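Protease/Reverse transcriptase/ribonuclease H (Eastern chimpanzee simian foamy virus, PDB 7KSF) combines aspartic protease, reverse transcriptase and ribonuclease H in one retroviral polypeptide, copying RNA into DNA and degrading RNA paired with DNA. Local coordinates at residues L3-A8 / L16-S21; K51-Y56 / E70-P75. The protein carries 1 engineered substitution. One frame throughout, in Å; residues are numbered along the deposited sequence.

Contact 1 of 2, residues L3-A8 / L16-S21; sequences LQPLPA and LAHWAS. Engineered in segment 16-21: A20 (natural residue Asp).
The carbonyl oxygen of L6 receives two hydrogens from the opposing strand: the backbone N-H of A17, with N 2.9 Å from L6 O, and the weaker CA-H of L16. This is the opening beta hairpin of the aspartic protease region, strands 6-9 and 14-19, and L6 with A17 is a hydrogen-bonded antiparallel pair. The return bond runs from L6 N to A17 O at 3.0 Å. P7 and L16 follow as a non-hydrogen-bonded pair, with L16 CD2 set 3.9 Å from P7 CA, while the other methyl of L16, CD1, turns to P5 CB. Beyond the paired strands, P5 lies over the imidazole of H18, its CA 4.1 Å above one face and offset toward the rim; Y78 meets the same ring edge-to-face. L6 and A17 share the other side of the hairpin, where L6 CB and CG rest against A17 O, each 3.6 Å from it. Strand 79-81 continues the sheet through backbone bonds to L16 and H18. At the far end L3 extends its CD1 away from CA (chi2 -174°), and this methyl packs 4.2 Å from W19 CE3 of the indole.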
loop_
_atom_site.group_PDB
_atom_site.type_symbol
_atom_site.label_atom_id
_atom_site.label_comp_id
_atom_site.label_asym_id
_atom_site.label_seq_id
_atom_site.Cartn_x
_atom_site.Cartn_y
_atom_site.Cartn_z
ATOM N N LEU A 3 -5.591 30.105 3.672
ATOM C CA LEU A 3 -4.936 31.395 3.534
ATOM C C LEU A 3 -3.507 31.306 4.042
ATOM O O LEU A 3 -3.240 30.693 5.081
ATOM C CB LEU A 3 -5.700 32.482 4.288
ATOM C CG LEU A 3 -7.181 32.581 3.916
ATOM C CD1 LEU A 3 -7.825 33.780 4.592
ATOM C CD2 LEU A 3 -7.353 32.648 2.405
ATOM N N GLN A 4 -2.594 31.915 3.299
ATOM C CA GLN A 4 -1.184 31.851 3.649
ATOM C C GLN A 4 -0.941 32.566 4.974
ATOM O O GLN A 4 -1.389 33.707 5.148
ATOM C CB GLN A 4 -0.336 32.474 2.546
ATOM C CG GLN A 4 1.159 32.315 2.744
ATOM C CD GLN A 4 1.946 32.662 1.499
ATOM O OE1 GLN A 4 3.117 32.312 1.371
ATOM N NE2 GLN A 4 1.301 33.354 0.566
ATOM N N PRO A 5 -0.261 31.938 5.923
ATOM C CA PRO A 5 0.063 32.628 7.173
ATOM C C PRO A 5 1.034 33.770 6.928
ATOM O O PRO A 5 1.838 33.747 5.993
ATOM C CB PRO A 5 0.698 31.531 8.033
ATOM C CG PRO A 5 1.228 30.548 7.050
ATOM C CD PRO A 5 0.273 30.565 5.892
ATOM N N LEU A 6 0.949 34.776 7.792
ATOM C CA LEU A 6 1.702 36.001 7.630
ATOM C C LEU A 6 2.674 36.173 8.791
ATOM O O LEU A 6 2.253 36.120 9.955
ATOM C CB LEU A 6 0.753 37.200 7.558
ATOM C CG LEU A 6 -0.442 36.956 6.636
ATOM C CD1 LEU A 6 -1.599 37.871 6.991
ATOM C CD2 LEU A 6 -0.037 37.134 5.179
ATOM N N PRO A 7 3.963 36.379 8.523
ATOM C CA PRO A 7 4.915 36.559 9.628
ATOM C C PRO A 7 4.643 37.850 10.382
ATOM O O PRO A 7 4.371 38.894 9.786
ATOM C CB PRO A 7 6.275 36.595 8.921
ATOM C CG PRO A 7 5.964 37.054 7.535
ATOM C CD PRO A 7 4.613 36.476 7.207
ATOM N N ALA A 8 4.716 37.771 11.708
ATOM C CA ALA A 8 4.399 38.920 12.543
ATOM C C ALA A 8 5.138 38.810 13.866
ATOM O O ALA A 8 5.327 37.713 14.395
ATOM C CB ALA A 8 2.890 39.028 12.789
ATOM N N LEU A 16 2.700 34.275 13.957
ATOM C CA LEU A 16 2.005 34.238 12.680
ATOM C C LEU A 16 0.600 34.788 12.850
ATOM O O LEU A 16 -0.049 34.562 13.873
ATOM C CB LEU A 16 1.942 32.813 12.123
ATOM C CG LEU A 16 3.278 32.111 11.878
ATOM C CD1 LEU A 16 3.021 30.741 11.295
ATOM C CD2 LEU A 16 4.171 32.927 10.955
ATOM N N ALA A 17 0.137 35.510 11.837
ATOM C CA ALA A 17 -1.206 36.063 11.809
ATOM C C ALA A 17 -1.977 35.448 10.649
ATOM O O ALA A 17 -1.399 35.107 9.613
ATOM C CB ALA A 17 -1.179 37.590 11.676
ATOM N N HIS A 18 -3.288 35.300 10.831
ATOM C CA HIS A 18 -4.152 34.717 9.814
ATOM C C HIS A 18 -5.297 35.674 9.524
ATOM O O HIS A 18 -6.067 36.020 10.428
ATOM C CB HIS A 18 -4.683 33.351 10.256
ATOM C CG HIS A 18 -3.670 32.250 10.171
ATOM N ND1 HIS A 18 -2.643 32.115 11.079
ATOM C CD2 HIS A 18 -3.524 31.241 9.282
ATOM C CE1 HIS A 18 -1.910 31.064 10.757
ATOM N NE2 HIS A 18 -2.422 30.517 9.670
ATOM N N TRP A 19 -5.398 36.102 8.269
ATOM C CA TRP A 19 -6.476 36.979 7.833
ATOM C C TRP A 19 -7.824 36.303 8.049
ATOM O O TRP A 19 -8.104 35.255 7.460
ATOM C CB TRP A 19 -6.273 37.325 6.359
ATOM C CG TRP A 19 -6.940 38.580 5.887
ATOM C CD1 TRP A 19 -6.433 39.847 5.934
ATOM C CD2 TRP A 19 -8.223 38.685 5.261
ATOM N NE1 TRP A 19 -7.326 40.735 5.390
ATOM C CE2 TRP A 19 -8.435 40.047 4.968
ATOM C CE3 TRP A 19 -9.219 37.762 4.928
ATOM C CZ2 TRP A 19 -9.599 40.510 4.355
ATOM C CZ3 TRP A 19 -10.375 38.223 4.321
ATOM C CH2 TRP A 19 -10.555 39.582 4.043
ATOM N N ALA A 20 -8.652 36.893 8.903
ATOM C CA ALA A 20 -9.965 36.347 9.208
ATOM C C ALA A 20 -11.034 37.058 8.388
ATOM O O ALA A 20 -10.859 38.203 7.966
ATOM C CB ALA A 20 -10.283 36.475 10.700
ATOM N N SER A 21 -12.144 36.360 8.160
ATOM C CA SER A 21 -13.265 36.919 7.418
ATOM C C SER A 21 -14.382 37.423 8.315
ATOM O O SER A 21 -15.143 38.302 7.898
ATOM C CB SER A 21 -13.831 35.875 6.447
ATOM O OG SER A 21 -14.903 36.411 5.689
#

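Contact 2 of 2, residues K51-Y56 / E70-P75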
loop_
_atom_site.group_PDB
_atom_site.type_symbol
_atom_site.label_atom_id
_atom_site.label_comp_id
_atom_site.label_asym_id
_atom_site.label_seq_id
_atom_site.Cartn_x
_atom_site.Cartn_y
_atom_site.Cartn_z
ATOM N N LYS A 51 -19.881 34.307 27.837
ATOM C CA LYS A 51 -18.690 34.621 28.612
ATOM C C LYS A 51 -18.160 36.005 28.253
ATOM O O LYS A 51 -18.188 36.418 27.089
ATOM C CB LYS A 51 -17.606 33.569 28.373
ATOM C CG LYS A 51 -17.974 32.169 28.844
ATOM C CD LYS A 51 -16.819 31.199 28.640
ATOM C CE LYS A 51 -17.148 29.811 29.169
ATOM N NZ LYS A 51 -16.001 28.874 29.003
ATOM N N GLN A 52 -17.672 36.720 29.262
ATOM C CA GLN A 52 -17.098 38.045 29.079
ATOM C C GLN A 52 -15.593 37.998 29.310
ATOM O O GLN A 52 -15.112 37.304 30.212
ATOM C CB GLN A 52 -17.745 39.062 30.020
ATOM C CG GLN A 52 -17.650 38.704 31.488
ATOM C CD GLN A 52 -18.286 39.750 32.374
ATOM O OE1 GLN A 52 -18.823 40.745 31.889
ATOM N NE2 GLN A 52 -18.229 39.534 33.682
ATOM N N GLN A 53 -14.857 38.733 28.480
ATOM C CA GLN A 53 -13.402 38.753 28.517
ATOM C C GLN A 53 -12.909 40.192 28.434
ATOM O O GLN A 53 -13.594 41.076 27.912
ATOM C CB GLN A 53 -12.801 37.916 27.372
ATOM C CG GLN A 53 -13.292 36.471 27.327
ATOM C CD GLN A 53 -12.734 35.696 26.145
ATOM O OE1 GLN A 53 -11.874 36.189 25.415
ATOM N NE2 GLN A 53 -13.228 34.477 25.948
ATOM N N ASN A 54 -11.708 40.418 28.958
ATOM C CA ASN A 54 -11.130 41.754 28.967
ATOM C C ASN A 54 -10.728 42.187 27.559
ATOM O O ASN A 54 -10.389 41.368 26.703
ATOM C CB ASN A 54 -9.910 41.809 29.888
ATOM C CG ASN A 54 -10.280 41.683 31.350
ATOM O OD1 ASN A 54 -11.384 41.263 31.691
ATOM N ND2 ASN A 54 -9.352 42.047 32.227
ATOM N N VAL A 55 -10.760 43.497 27.337
ATOM C CA VAL A 55 -10.441 44.100 26.049
ATOM C C VAL A 55 -9.253 45.036 26.233
ATOM O O VAL A 55 -9.202 45.804 27.198
ATOM C CB VAL A 55 -11.653 44.858 25.466
ATOM C CG1 VAL A 55 -11.312 45.443 24.113
ATOM C CG2 VAL A 55 -12.855 43.934 25.356
ATOM N N TYR A 56 -8.300 44.965 25.302
ATOM C CA TYR A 56 -7.085 45.768 25.390
ATOM C C TYR A 56 -6.856 46.565 24.111
ATOM O O TYR A 56 -7.736 46.640 23.245
ATOM C CB TYR A 56 -5.867 44.880 25.665
ATOM C CG TYR A 56 -6.072 43.818 26.723
ATOM C CD1 TYR A 56 -6.657 42.598 26.408
ATOM C CD2 TYR A 56 -5.654 44.025 28.030
ATOM C CE1 TYR A 56 -6.838 41.622 27.367
ATOM C CE2 TYR A 56 -5.829 43.051 28.998
ATOM C CZ TYR A 56 -6.421 41.852 28.660
ATOM O OH TYR A 56 -6.597 40.882 29.621
ATOM N N GLU A 70 -7.739 47.112 18.630
ATOM C CA GLU A 70 -8.455 46.651 19.813
ATOM C C GLU A 70 -8.583 45.134 19.749
ATOM O O GLU A 70 -9.123 44.595 18.776
ATOM C CB GLU A 70 -9.825 47.318 19.887
ATOM C CG GLU A 70 -10.780 46.697 20.882
ATOM C CD GLU A 70 -12.179 47.268 20.779
ATOM O OE1 GLU A 70 -12.418 48.089 19.868
ATOM O OE2 GLU A 70 -13.042 46.894 21.601
ATOM N N VAL A 71 -8.089 44.444 20.779
ATOM C CA VAL A 71 -7.937 42.997 20.731
ATOM C C VAL A 71 -8.526 42.351 21.978
ATOM O O VAL A 71 -8.709 42.989 23.018
ATOM C CB VAL A 71 -6.458 42.576 20.579
ATOM C CG1 VAL A 71 -5.902 43.047 19.244
ATOM C CG2 VAL A 71 -5.633 43.127 21.733
ATOM N N ILE A 72 -8.829 41.058 21.851
ATOM C CA ILE A 72 -9.173 40.200 22.979
ATOM C C ILE A 72 -8.126 39.101 23.058
ATOM O O ILE A 72 -7.108 39.146 22.358
ATOM C CB ILE A 72 -10.581 39.593 22.848
ATOM C CG1 ILE A 72 -10.689 38.722 21.600
ATOM C CG2 ILE A 72 -11.632 40.689 22.806
ATOM C CD1 ILE A 72 -11.978 37.934 21.541
ATOM N N ALA A 73 -8.377 38.097 23.890
ATOM C CA ALA A 73 -7.452 36.991 24.071
ATOM C C ALA A 73 -7.788 35.841 23.122
ATOM O O ALA A 73 -8.828 35.825 22.460
ATOM C CB ALA A 73 -7.472 36.515 25.522
ATOM N N SER A 74 -6.877 34.866 23.062
ATOM C CA SER A 74 -7.032 33.692 22.223
ATOM C C SER A 74 -6.294 32.533 22.874
ATOM O O SER A 74 -5.090 32.656 23.144
ATOM C CB SER A 74 -6.501 33.917 20.809
ATOM O OG SER A 74 -6.448 32.701 20.084
ATOM N N PRO A 75 -6.969 31.409 23.128
ATOM C CA PRO A 75 -6.268 30.228 23.643
ATOM C C PRO A 75 -5.345 29.576 22.627
ATOM O O PRO A 75 -4.671 28.599 22.971
ATOM C CB PRO A 75 -7.419 29.286 24.023
ATOM C CG PRO A 75 -8.546 29.701 23.126
ATOM C CD PRO A 75 -8.414 31.185 22.969
#
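The amide of Y56 bonds to V71 O in the antiparallel hairpin of strands 52-62 and 65-74, part of the aspartic protease region. It points almost straight at the oxygen, with Y56 N to V71 O at 3.0 Å and 176° at the hydrogen, and the donor lies nearly along the C=O axis. The reverse bond, from V71 N to Y56 O, is weak at 3.3 Å. Y56 O also faces the CA-H of E70, so this second carbonyl is met by two longer contacts. Toward N54 the strands diverge, and no further hydrogen bond joins residues 51-56 to 70-75.

Apolar contacts flank the backbone pair. Y56 CB meets V71 CG2 at 4.3 Å on the side where V71 also reaches T26 and I28 of the neighbouring strand 26-29. V55 splits its two methyls between partners: CG2 turns to I72 CG2, whereas CG1, anti to the backbone N (chi1 -178°), lies against the E70 side chain, 3.5 Å from E70 CG and close to the carboxylate OE2, and the two side chains cross obliquely.

Polar groups otherwise add peripheral touches. The amide oxygen of Q53 ends near A73 and I72, without a hydrogen bond to either. V71 O has a further neighbour in the ring of Y56, whose CD1 lies 4.0 Å away, the oxygen sitting at the ring edge near its plane.

Overall arrangement
Contacts 1 and 2 illustrate how a small beta domain is built from successive hairpins: contact 1 closes before contact 2 opens, yet strands 6-9 and 52-62 are neighbours in one curled sheet. Their centres lie 19 Å apart and their nearest atoms about 9 Å, so they share a sheet without touching. Contact 1 runs into A20, an engineered residue at a natural Asp; that position, next to S21, matches the Asp-Thr/Ser-Gly signature of retroviral proteases and so probably marks the protease active site. Strand 52-62 also pairs with 40-43, an arrangement consistent with the family's flap. The calcium ion at G596 and E642 belongs to the distant RNase H region.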